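Local coordinates for protein 16S rRNA methyltransferase (Streptomyces sp. DSM 40477, PDB 3MQ2) that methylates the N1 position of adenine 1408 in 16S rRNA, using S-adenosyl-L-methionine as methyl donor, and so confers resistance to aminoglycosides such as kanamycin, neomycin and apramycin, at residues L53-M64 with N82-L93; E157-E165 with L178-P186. All coordinates share one frame; numbering follows the deposited sequence. Where two conformers were deposited one is given.

Contacts 1 and 2 lie at the two ends of one seven-stranded mixed sheet, the core of a Rossmann-like class I methyltransferase with strand order 3-2-1-4-5-7-6. Contact 1 pairs strand 52-58 with the outermost strand 83-87, joined through helix 65-71, and its residues help to hold S-adenosyl-L-homocysteine. Contact 2 comes later in the chain, after contact 1 has closed, and packs the start of helix 160-173 on the other outermost strand, 176-184. Their centres are 27 Å apart and their nearest atoms about 17 Å, on opposite sides of the chain's centre. The two contacts thus finish opposite edges of the same sheet, contact 1 on the side that binds the cofactor, and do not touch each other.

Contact 1: residues L53-M64 with N82-L93. With SAH (S-adenosyl-L-homocysteine), chain C.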
loop_
_atom_site.group_PDB
_atom_site.type_symbol
_atom_site.label_atom_id
_atom_site.label_comp_id
_atom_site.label_asym_id
_atom_site.label_seq_id
_atom_site.Cartn_x
_atom_site.Cartn_y
_atom_site.Cartn_z
ATOM N N LEU A 53 -5.352 10.854 -8.498
ATOM C CA LEU A 53 -3.911 10.983 -8.330
ATOM C C LEU A 53 -3.425 9.808 -7.507
ATOM O O LEU A 53 -3.949 9.551 -6.429
ATOM C CB LEU A 53 -3.574 12.291 -7.619
ATOM C CG LEU A 53 -2.107 12.526 -7.270
ATOM C CD1 LEU A 53 -1.251 12.464 -8.509
ATOM C CD2 LEU A 53 -1.936 13.875 -6.544
ATOM N N VAL A 54 -2.429 9.092 -8.011
ATOM C CA VAL A 54 -1.923 7.910 -7.308
ATOM C C VAL A 54 -0.552 8.227 -6.763
ATOM O O VAL A 54 0.332 8.626 -7.514
ATOM C CB VAL A 54 -1.829 6.679 -8.243
ATOM C CG1 VAL A 54 -1.298 5.447 -7.483
ATOM C CG2 VAL A 54 -3.206 6.388 -8.860
ATOM N N VAL A 55 -0.395 8.070 -5.450
ATOM C CA VAL A 55 0.875 8.318 -4.783
ATOM C C VAL A 55 1.376 6.976 -4.271
ATOM O O VAL A 55 0.605 6.193 -3.720
ATOM C CB VAL A 55 0.703 9.302 -3.597
ATOM C CG1 VAL A 55 2.046 9.581 -2.917
ATOM C CG2 VAL A 55 0.086 10.617 -4.082
ATOM N N ALA A 56 2.659 6.694 -4.455
ATOM C CA ALA A 56 3.193 5.421 -3.988
ATOM C C ALA A 56 4.521 5.667 -3.332
ATOM O O ALA A 56 5.309 6.474 -3.806
ATOM C CB ALA A 56 3.346 4.430 -5.143
ATOM N N LEU A 57 4.770 4.992 -2.220
ATOM C CA LEU A 57 6.029 5.233 -1.534
ATOM C C LEU A 57 6.701 3.943 -1.105
ATOM O O LEU A 57 6.053 2.890 -0.967
ATOM C CB LEU A 57 5.830 6.176 -0.351
ATOM C CG LEU A 57 4.739 5.814 0.648
ATOM C CD1 LEU A 57 5.293 4.842 1.663
ATOM C CD2 LEU A 57 4.225 7.065 1.346
ATOM N N ASP A 58 8.017 4.017 -0.939
ATOM C CA ASP A 58 8.756 2.895 -0.383
ATOM C C ASP A 58 9.954 3.448 0.350
ATOM O O ASP A 58 10.469 4.514 -0.007
ATOM C CB ASP A 58 9.251 1.956 -1.480
ATOM C CG ASP A 58 9.569 0.568 -0.954
ATOM O OD1 ASP A 58 8.676 -0.307 -1.025
ATOM O OD2 ASP A 58 10.695 0.350 -0.448
ATOM N N ALA A 59 10.402 2.705 1.355
ATOM C CA ALA A 59 11.608 3.086 2.107
ATOM C C ALA A 59 12.863 2.985 1.247
ATOM O O ALA A 59 13.862 3.665 1.510
ATOM C CB ALA A 59 11.749 2.199 3.326
ATOM N N ASP A 60 12.826 2.124 0.230
ATOM C CA ASP A 60 13.998 1.883 -0.614
ATOM C C ASP A 60 13.843 2.536 -1.992
ATOM O O ASP A 60 13.112 2.029 -2.842
ATOM C CB ASP A 60 14.218 0.372 -0.771
ATOM C CG ASP A 60 15.428 0.032 -1.633
ATOM O OD1 ASP A 60 16.004 0.936 -2.276
ATOM O OD2 ASP A 60 15.801 -1.159 -1.673
ATOM N N LYS A 61 14.532 3.651 -2.217
ATOM C CA LYS A 61 14.345 4.408 -3.451
ATOM C C LYS A 61 14.805 3.645 -4.689
ATOM O O LYS A 61 14.264 3.847 -5.774
ATOM C CB LYS A 61 15.025 5.784 -3.385
ATOM C CG LYS A 61 16.551 5.770 -3.226
ATOM C CD LYS A 61 17.082 7.209 -3.110
ATOM C CE LYS A 61 18.539 7.270 -2.655
ATOM N NZ LYS A 61 19.477 6.657 -3.635
ATOM N N SER A 62 15.786 2.761 -4.527
ATOM C CA SER A 62 16.338 2.038 -5.674
ATOM C C SER A 62 15.311 1.135 -6.359
ATOM O O SER A 62 15.387 0.918 -7.570
ATOM C CB SER A 62 17.554 1.209 -5.263
ATOM O OG SER A 62 17.168 0.125 -4.437
ATOM N N ARG A 63 14.352 0.615 -5.595
ATOM C CA ARG A 63 13.361 -0.311 -6.146
ATOM C C ARG A 63 12.480 0.359 -7.190
ATOM O O ARG A 63 12.043 -0.271 -8.146
ATOM C CB ARG A 63 12.458 -0.882 -5.044
ATOM C CG ARG A 63 13.151 -1.730 -3.996
ATOM C CD ARG A 63 13.759 -3.000 -4.576
ATOM N NE ARG A 63 12.809 -3.817 -5.331
ATOM C CZ ARG A 63 11.770 -4.458 -4.802
ATOM N NH1 ARG A 63 11.506 -4.363 -3.506
ATOM N NH2 ARG A 63 10.977 -5.183 -5.579
ATOM N N MET A 64 12.220 1.643 -6.989
ATOM C CA MET A 64 11.290 2.383 -7.826
ATOM C C MET A 64 11.946 3.013 -9.059
ATOM O O MET A 64 11.276 3.691 -9.834
ATOM C CB MET A 64 10.617 3.477 -6.982
ATOM C CG MET A 64 9.823 2.937 -5.776
ATOM S SD MET A 64 9.080 4.259 -4.778
ATOM C CE MET A 64 10.498 4.801 -3.808
ATOM N N ASN A 82 -0.639 11.337 -13.519
ATOM C CA ASN A 82 -1.365 11.170 -12.258
ATOM C C ASN A 82 -0.715 10.150 -11.336
ATOM O O ASN A 82 -1.396 9.444 -10.601
ATOM C CB ASN A 82 -2.815 10.760 -12.526
ATOM C CG ASN A 82 -2.925 9.419 -13.246
ATOM O OD1 ASN A 82 -2.067 9.062 -14.058
ATOM N ND2 ASN A 82 -3.985 8.673 -12.951
ATOM N N LEU A 83 0.606 10.082 -11.384
ATOM C CA LEU A 83 1.355 9.086 -10.627
ATOM C C LEU A 83 2.608 9.729 -10.045
ATOM O O LEU A 83 3.394 10.355 -10.756
ATOM C CB LEU A 83 1.730 7.923 -11.547
ATOM C CG LEU A 83 2.540 6.769 -10.954
ATOM C CD1 LEU A 83 1.866 6.196 -9.700
ATOM C CD2 LEU A 83 2.706 5.686 -12.025
ATOM N N LEU A 84 2.784 9.567 -8.742
ATOM C CA LEU A 84 3.884 10.182 -8.035
ATOM C C LEU A 84 4.514 9.144 -7.114
ATOM O O LEU A 84 3.837 8.573 -6.264
ATOM C CB LEU A 84 3.350 11.364 -7.218
ATOM C CG LEU A 84 4.278 12.024 -6.215
ATOM C CD1 LEU A 84 5.423 12.704 -6.937
ATOM C CD2 LEU A 84 3.489 13.042 -5.391
ATOM N N TYR A 85 5.806 8.890 -7.306
ATOM C CA TYR A 85 6.559 7.992 -6.437
ATOM C C TYR A 85 7.357 8.801 -5.417
ATOM O O TYR A 85 8.054 9.757 -5.776
ATOM C CB TYR A 85 7.513 7.125 -7.266
ATOM C CG TYR A 85 6.787 6.108 -8.109
ATOM C CD1 TYR A 85 6.315 4.936 -7.549
ATOM C CD2 TYR A 85 6.552 6.338 -9.463
ATOM C CE1 TYR A 85 5.642 4.003 -8.318
ATOM C CE2 TYR A 85 5.871 5.421 -10.237
ATOM C CZ TYR A 85 5.419 4.257 -9.655
ATOM O OH TYR A 85 4.747 3.336 -10.418
ATOM N N LEU A 86 7.260 8.413 -4.148
ATOM C CA LEU A 86 7.920 9.146 -3.066
ATOM C C LEU A 86 8.819 8.226 -2.247
ATOM O O LEU A 86 8.547 7.042 -2.091
ATOM C CB LEU A 86 6.872 9.764 -2.129
ATOM C CG LEU A 86 5.889 10.751 -2.752
ATOM C CD1 LEU A 86 4.958 11.319 -1.672
ATOM C CD2 LEU A 86 6.610 11.901 -3.465
ATOM N N TRP A 87 9.879 8.793 -1.694
ATOM C CA TRP A 87 10.817 8.041 -0.870
ATOM C C TRP A 87 10.456 8.280 0.577
ATOM O O TRP A 87 10.644 9.382 1.079
ATOM C CB TRP A 87 12.218 8.591 -1.118
ATOM C CG TRP A 87 13.353 7.813 -0.535
ATOM C CD1 TRP A 87 13.371 6.489 -0.160
ATOM C CD2 TRP A 87 14.669 8.324 -0.274
ATOM N NE1 TRP A 87 14.633 6.154 0.308
ATOM C CE2 TRP A 87 15.435 7.259 0.247
ATOM C CE3 TRP A 87 15.269 9.574 -0.448
ATOM C CZ2 TRP A 87 16.775 7.417 0.610
ATOM C CZ3 TRP A 87 16.606 9.725 -0.087
ATOM C CH2 TRP A 87 17.339 8.655 0.440
ATOM N N ALA A 88 9.922 7.270 1.250
ATOM C CA ALA A 88 9.478 7.462 2.630
ATOM C C ALA A 88 9.159 6.137 3.283
ATOM O O ALA A 88 8.796 5.183 2.607
ATOM C CB ALA A 88 8.235 8.358 2.674
ATOM N N THR A 89 9.285 6.093 4.606
ATOM C CA THR A 89 8.881 4.909 5.358
ATOM C C THR A 89 7.483 5.077 5.922
ATOM O O THR A 89 6.984 6.192 6.073
ATOM C CB THR A 89 9.812 4.669 6.550
ATOM O OG1 THR A 89 9.644 5.724 7.503
ATOM C CG2 THR A 89 11.264 4.632 6.083
ATOM N N ALA A 90 6.866 3.958 6.288
ATOM C CA ALA A 90 5.567 4.017 6.936
ATOM C C ALA A 90 5.643 4.648 8.328
ATOM O O ALA A 90 4.647 5.186 8.825
ATOM C CB ALA A 90 4.930 2.626 7.002
ATOM N N GLU A 91 6.818 4.592 8.954
ATOM C CA GLU A 91 7.021 5.232 10.251
ATOM C C GLU A 91 7.050 6.752 10.137
ATOM O O GLU A 91 6.675 7.464 11.071
ATOM C CB GLU A 91 8.336 4.757 10.879
ATOM C CG GLU A 91 8.303 3.330 11.421
ATOM C CD GLU A 91 8.645 2.276 10.394
ATOM O OE1 GLU A 91 8.736 2.597 9.187
ATOM O OE2 GLU A 91 8.820 1.110 10.807
ATOM N N ARG A 92 7.530 7.246 8.999
ATOM C CA ARG A 92 7.656 8.683 8.773
ATOM C C ARG A 92 7.034 9.072 7.445
ATOM O O ARG A 92 7.721 9.434 6.496
ATOM C CB ARG A 92 9.118 9.113 8.794
ATOM C CG ARG A 92 9.773 9.027 10.158
ATOM C CD ARG A 92 11.182 9.577 10.062
ATOM N NE ARG A 92 11.826 9.673 11.361
ATOM C CZ ARG A 92 12.997 10.266 11.549
ATOM N NH1 ARG A 92 13.641 10.786 10.513
ATOM N NH2 ARG A 92 13.526 10.315 12.759
ATOM N N LEU A 93 5.714 8.989 7.389
ATOM C CA LEU A 93 5.003 9.247 6.150
ATOM C C LEU A 93 5.164 10.698 5.705
ATOM O O LEU A 93 5.345 11.597 6.524
ATOM C CB LEU A 93 3.520 8.908 6.331
ATOM C CG LEU A 93 3.276 7.406 6.459
ATOM C CD1 LEU A 93 1.895 7.133 7.027
ATOM C CD2 LEU A 93 3.441 6.727 5.112
HETATM N N SAH C . 3.645 -3.850 -2.420
HETATM C CA SAH C . 4.746 -4.192 -3.304
HETATM C CB SAH C . 6.009 -4.522 -2.511
HETATM C CG SAH C . 5.778 -5.431 -1.309
HETATM S SD SAH C . 7.337 -6.076 -0.654
HETATM C C SAH C . 4.344 -5.370 -4.169
HETATM O O SAH C . 5.074 -5.770 -5.076
HETATM O OXT SAH C . 3.273 -5.941 -3.962
HETATM C "C5'" SAH C . 7.088 -5.009 0.788
HETATM C "C4'" SAH C . 7.663 -3.614 0.569
HETATM O "O4'" SAH C . 7.414 -2.831 1.718
HETATM C "C3'" SAH C . 9.180 -3.612 0.371
HETATM O "O3'" SAH C . 9.491 -2.886 -0.793
HETATM C "C2'" SAH C . 9.760 -2.868 1.553
HETATM O "O2'" SAH C . 10.824 -2.021 1.156
HETATM C "C1'" SAH C . 8.564 -2.066 2.024
HETATM N N9 SAH C . 8.566 -1.760 3.459
HETATM C C8 SAH C . 8.730 -2.605 4.525
HETATM N N7 SAH C . 8.635 -1.866 5.666
HETATM C C5 SAH C . 8.406 -0.573 5.317
HETATM C C6 SAH C . 8.227 0.590 6.052
HETATM N N6 SAH C . 8.261 0.567 7.382
HETATM N N1 SAH C . 8.003 1.772 5.386
HETATM C C2 SAH C . 7.959 1.813 4.008
HETATM N N3 SAH C . 8.146 0.663 3.275
HETATM C C4 SAH C . 8.356 -0.502 3.934
HETATM O O HOH W 1 16.804 3.865 -0.026
#
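Lys61 lays its aliphatic chain over one face of the Trp87 indole, with CD 3.6 Å from the centroid of the six-membered ring, a CH-pi contact that uses lysine's long methylene chain. The pair lies at the C-terminal ends of the two parallel strands, 53-58 and 83-87, of a beta-alpha-beta unit in the Rossmann-like methyltransferase fold. Because CG of Lys61 sits between its backbone N and carbonyl carbon (chi1 63°), the chain can run across the ring. The indole is also held at its edge: NE1 donates to Ala59 O at 2.9 Å, although the bond is bent (133° at the hydrogen) and approaches from above the carbonyl plane.

Along the strands, backbone bonds pass back and forth between Val54, Ala56 and Asp58 on one side and Asn82, Leu84, Leu86 and Ala88 on the other. Branched aliphatic residues fill one face, where Val55 CG1 meets Leu86 CD1 at 3.6 Å; on the other, the small Ala56 makes room for the Tyr85 ring. Met64 adds a Met-aromatic contact, its SD approaching that ring obliquely, while Tyr85 OH is hydrogen-bonded to Gly39 O.

At the C-terminal ends of the strands, Asp58 and the loop after strand 83-87 bind S-adenosyl-L-homocysteine. Asp58 ends the second strand of the Rossmann-like core, where an acidic residue usually holds the ribose hydroxyls; it accepts O3' on OD1 and O2' on OD2. The anti lone pair of OD2 also takes the backbone N of Asp60, an Asx turn that helps to fix the carboxylate, and Gly37 N is hydrogen-bonded to OD1. The adenine is read by the loop: Glu91 OE1 accepts from N6 at 2.8 Å, and Ala90 N donates to N1 at 2.6 Å, with 163° at the hydrogen.

Contact 2: residues E157-E165 with L178-P186; sequences EPTPDSADE and LADCRYLEP
Pro160 and Tyr183 meet at about a right angle, the proline ring placing CD 3.4 Å above one face of the phenol ring and offset toward its rim. This CH-pi contact joins the first turn of helix 160-165 to the edge strand 178-184; their N-to-C directions differ by 154°, so they run roughly antiparallel. Proline suits a first helical turn, where its N has no carbonyl a turn earlier in the helix to bond to, and Thr159 just before it forms a capping box with Ser162. The Thr159 side chain lies alongside Tyr183, pointing the same way, with CG2 3.7 Å from OH.

One turn on, Ala163 faces the strand. In the Cys181 conformer described, the small CB of Ala163 rests 3.7 Å from SG.

No clear direct hydrogen bond links the segments, but water bridges polar groups. One water lies in the plane of the Tyr183 ring, accepting from OH at 2.6 Å and donating to Glu157 OE2 and Pro158 O. A second accepts from Cys181 N and may donate to Asp164 OD2. The chemistry implies a partly buried contact joined by apolar packing and the CH-pi contact, with water mediating between polar groups at its margins.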
loop_
_atom_site.group_PDB
_atom_site.type_symbol
_atom_site.label_atom_id
_atom_site.label_comp_id
_atom_site.label_asym_id
_atom_site.label_seq_id
_atom_site.Cartn_x
_atom_site.Cartn_y
_atom_site.Cartn_z
ATOM N N GLU A 157 -1.068 -17.611 11.993
ATOM C CA GLU A 157 -1.466 -17.187 10.653
ATOM C C GLU A 157 -2.941 -16.797 10.665
ATOM O O GLU A 157 -3.784 -17.578 11.100
ATOM C CB GLU A 157 -1.239 -18.296 9.623
ATOM C CG GLU A 157 -1.655 -17.876 8.202
ATOM C CD GLU A 157 -1.443 -18.956 7.160
ATOM O OE1 GLU A 157 -0.393 -19.641 7.206
ATOM O OE2 GLU A 157 -2.332 -19.117 6.289
ATOM N N PRO A 158 -3.259 -15.584 10.194
ATOM C CA PRO A 158 -4.664 -15.164 10.245
ATOM C C PRO A 158 -5.529 -15.824 9.181
ATOM O O PRO A 158 -5.080 -16.138 8.083
ATOM C CB PRO A 158 -4.590 -13.658 9.988
ATOM C CG PRO A 158 -3.346 -13.489 9.170
ATOM C CD PRO A 158 -2.375 -14.514 9.704
ATOM N N THR A 159 -6.791 -16.033 9.525
ATOM C CA THR A 159 -7.752 -16.585 8.590
ATOM C C THR A 159 -8.904 -15.600 8.540
ATOM O O THR A 159 -8.987 -14.712 9.390
ATOM C CB THR A 159 -8.292 -17.932 9.083
ATOM O OG1 THR A 159 -9.062 -17.722 10.273
ATOM C CG2 THR A 159 -7.143 -18.893 9.377
ATOM N N PRO A 160 -9.795 -15.749 7.549
ATOM C CA PRO A 160 -10.958 -14.865 7.499
ATOM C C PRO A 160 -11.663 -14.801 8.852
ATOM O O PRO A 160 -12.014 -13.713 9.312
ATOM C CB PRO A 160 -11.852 -15.541 6.456
ATOM C CG PRO A 160 -10.882 -16.182 5.528
ATOM C CD PRO A 160 -9.763 -16.677 6.405
ATOM N N ASP A 161 -11.855 -15.949 9.492
ATOM C CA ASP A 161 -12.571 -15.965 10.762
ATOM C C ASP A 161 -11.752 -15.397 11.917
ATOM O O ASP A 161 -12.248 -14.586 12.699
ATOM C CB ASP A 161 -13.055 -17.375 11.098
ATOM C CG ASP A 161 -14.086 -17.884 10.110
ATOM O OD1 ASP A 161 -14.745 -17.049 9.455
ATOM O OD2 ASP A 161 -14.238 -19.117 9.990
ATOM N N SER A 162 -10.501 -15.820 12.031
ATOM C CA SER A 162 -9.681 -15.394 13.155
ATOM C C SER A 162 -9.413 -13.898 13.080
ATOM O O SER A 162 -9.309 -13.224 14.106
ATOM C CB SER A 162 -8.364 -16.174 13.200
ATOM O OG SER A 162 -7.480 -15.750 12.179
ATOM N N ALA A 163 -9.297 -13.382 11.861
ATOM C CA ALA A 163 -9.058 -11.955 11.661
ATOM C C ALA A 163 -10.251 -11.152 12.155
ATOM O O ALA A 163 -10.095 -10.139 12.843
ATOM C CB ALA A 163 -8.795 -11.664 10.197
ATOM N N ASP A 164 -11.446 -11.607 11.799
ATOM C CA ASP A 164 -12.661 -10.998 12.322
ATOM C C ASP A 164 -12.618 -11.007 13.845
ATOM O O ASP A 164 -13.208 -10.150 14.495
ATOM C CB ASP A 164 -13.904 -11.751 11.834
ATOM C CG ASP A 164 -14.102 -11.650 10.332
ATOM O OD1 ASP A 164 -14.710 -12.573 9.749
ATOM O OD2 ASP A 164 -13.655 -10.649 9.735
ATOM N N GLU A 165 -11.907 -11.981 14.405
ATOM C CA GLU A 165 -11.869 -12.175 15.854
ATOM C C GLU A 165 -10.861 -11.280 16.572
ATOM O O GLU A 165 -11.243 -10.509 17.454
ATOM C CB GLU A 165 -11.589 -13.642 16.194
ATOM C CG GLU A 165 -12.677 -14.611 15.750
ATOM C CD GLU A 165 -12.288 -16.066 15.962
ATOM O OE1 GLU A 165 -11.209 -16.319 16.540
ATOM O OE2 GLU A 165 -13.061 -16.956 15.546
ATOM N N LEU A 178 -12.527 -2.638 10.159
ATOM C CA LEU A 178 -12.283 -3.831 9.352
ATOM C C LEU A 178 -13.611 -4.470 8.980
ATOM O O LEU A 178 -14.270 -5.078 9.824
ATOM C CB LEU A 178 -11.398 -4.830 10.105
ATOM C CG LEU A 178 -11.004 -6.093 9.332
ATOM C CD1 LEU A 178 -10.360 -5.754 7.990
ATOM C CD2 LEU A 178 -10.073 -6.959 10.171
ATOM N N ALA A 179 -13.998 -4.325 7.714
ATOM C CA ALA A 179 -15.330 -4.723 7.266
ATOM C C ALA A 179 -15.341 -6.112 6.654
ATOM O O ALA A 179 -16.343 -6.822 6.723
ATOM C CB ALA A 179 -15.859 -3.719 6.266
ATOM N N ASP A 180 -14.233 -6.494 6.029
ATOM C CA ASP A 180 -14.193 -7.764 5.335
ATOM C C ASP A 180 -12.815 -8.401 5.385
ATOM O O ASP A 180 -11.795 -7.713 5.322
ATOM C CB ASP A 180 -14.620 -7.591 3.884
ATOM C CG ASP A 180 -14.774 -8.915 3.171
ATOM O OD1 ASP A 180 -15.806 -9.592 3.386
ATOM O OD2 ASP A 180 -13.865 -9.281 2.400
ATOM N N CYS A 181 -12.799 -9.720 5.522
ATOM C CA CYS A 181 -11.564 -10.492 5.469
ATOM C C CYS A 181 -11.804 -11.709 4.591
ATOM O O CYS A 181 -12.703 -12.508 4.859
ATOM C CB CYS A 181 -11.148 -10.947 6.870
ATOM S SG CYS A 181 -11.062 -9.620 8.102
ATOM N N ARG A 182 -11.023 -11.850 3.528
ATOM C CA ARG A 182 -11.190 -13.015 2.662
ATOM C C ARG A 182 -9.905 -13.411 1.946
ATOM O O ARG A 182 -9.045 -12.581 1.688
ATOM C CB ARG A 182 -12.295 -12.752 1.638
ATOM C CG ARG A 182 -12.011 -11.589 0.703
ATOM C CD ARG A 182 -13.155 -11.385 -0.287
ATOM N NE ARG A 182 -14.394 -11.021 0.386
ATOM C CZ ARG A 182 -15.562 -11.632 0.199
ATOM N NH1 ARG A 182 -15.661 -12.647 -0.650
ATOM N NH2 ARG A 182 -16.635 -11.225 0.860
ATOM N N TYR A 183 -9.793 -14.694 1.625
ATOM C CA TYR A 183 -8.674 -15.171 0.840
ATOM C C TYR A 183 -8.826 -14.684 -0.597
ATOM O O TYR A 183 -9.948 -14.593 -1.124
ATOM C CB TYR A 183 -8.642 -16.694 0.839
ATOM C CG TYR A 183 -8.241 -17.343 2.141
ATOM C CD1 TYR A 183 -7.027 -17.049 2.751
ATOM C CD2 TYR A 183 -9.068 -18.286 2.739
ATOM C CE1 TYR A 183 -6.656 -17.667 3.936
ATOM C CE2 TYR A 183 -8.704 -18.912 3.918
ATOM C CZ TYR A 183 -7.498 -18.604 4.510
ATOM O OH TYR A 183 -7.139 -19.227 5.681
ATOM N N LEU A 184 -7.699 -14.354 -1.222
ATOM C CA LEU A 184 -7.674 -14.013 -2.636
ATOM C C LEU A 184 -7.111 -15.187 -3.417
ATOM O O LEU A 184 -6.085 -15.757 -3.033
ATOM C CB LEU A 184 -6.787 -12.790 -2.888
ATOM C CG LEU A 184 -7.244 -11.444 -2.336
ATOM C CD1 LEU A 184 -6.345 -10.380 -2.935
ATOM C CD2 LEU A 184 -8.704 -11.181 -2.671
ATOM N N GLU A 185 -7.783 -15.554 -4.506
ATOM C CA GLU A 185 -7.237 -16.555 -5.426
ATOM C C GLU A 185 -5.956 -16.015 -6.041
ATOM O O GLU A 185 -5.786 -14.801 -6.153
ATOM C CB GLU A 185 -8.224 -16.822 -6.556
ATOM C CG GLU A 185 -9.541 -17.364 -6.102
ATOM C CD GLU A 185 -9.486 -18.851 -5.826
ATOM O OE1 GLU A 185 -8.422 -19.462 -6.044
ATOM O OE2 GLU A 185 -10.516 -19.403 -5.392
ATOM N N PRO A 186 -5.044 -16.911 -6.439
ATOM C CA PRO A 186 -3.791 -16.485 -7.074
ATOM C C PRO A 186 -4.044 -15.582 -8.276
ATOM O O PRO A 186 -3.258 -14.659 -8.518
ATOM C CB PRO A 186 -3.169 -17.813 -7.522
ATOM C CG PRO A 186 -3.649 -18.780 -6.501
ATOM C CD PRO A 186 -5.068 -18.363 -6.196
HETATM O O HOH W 2 -4.839 -18.483 6.701
HETATM O O HOH W 3 -14.993 -11.063 7.044
#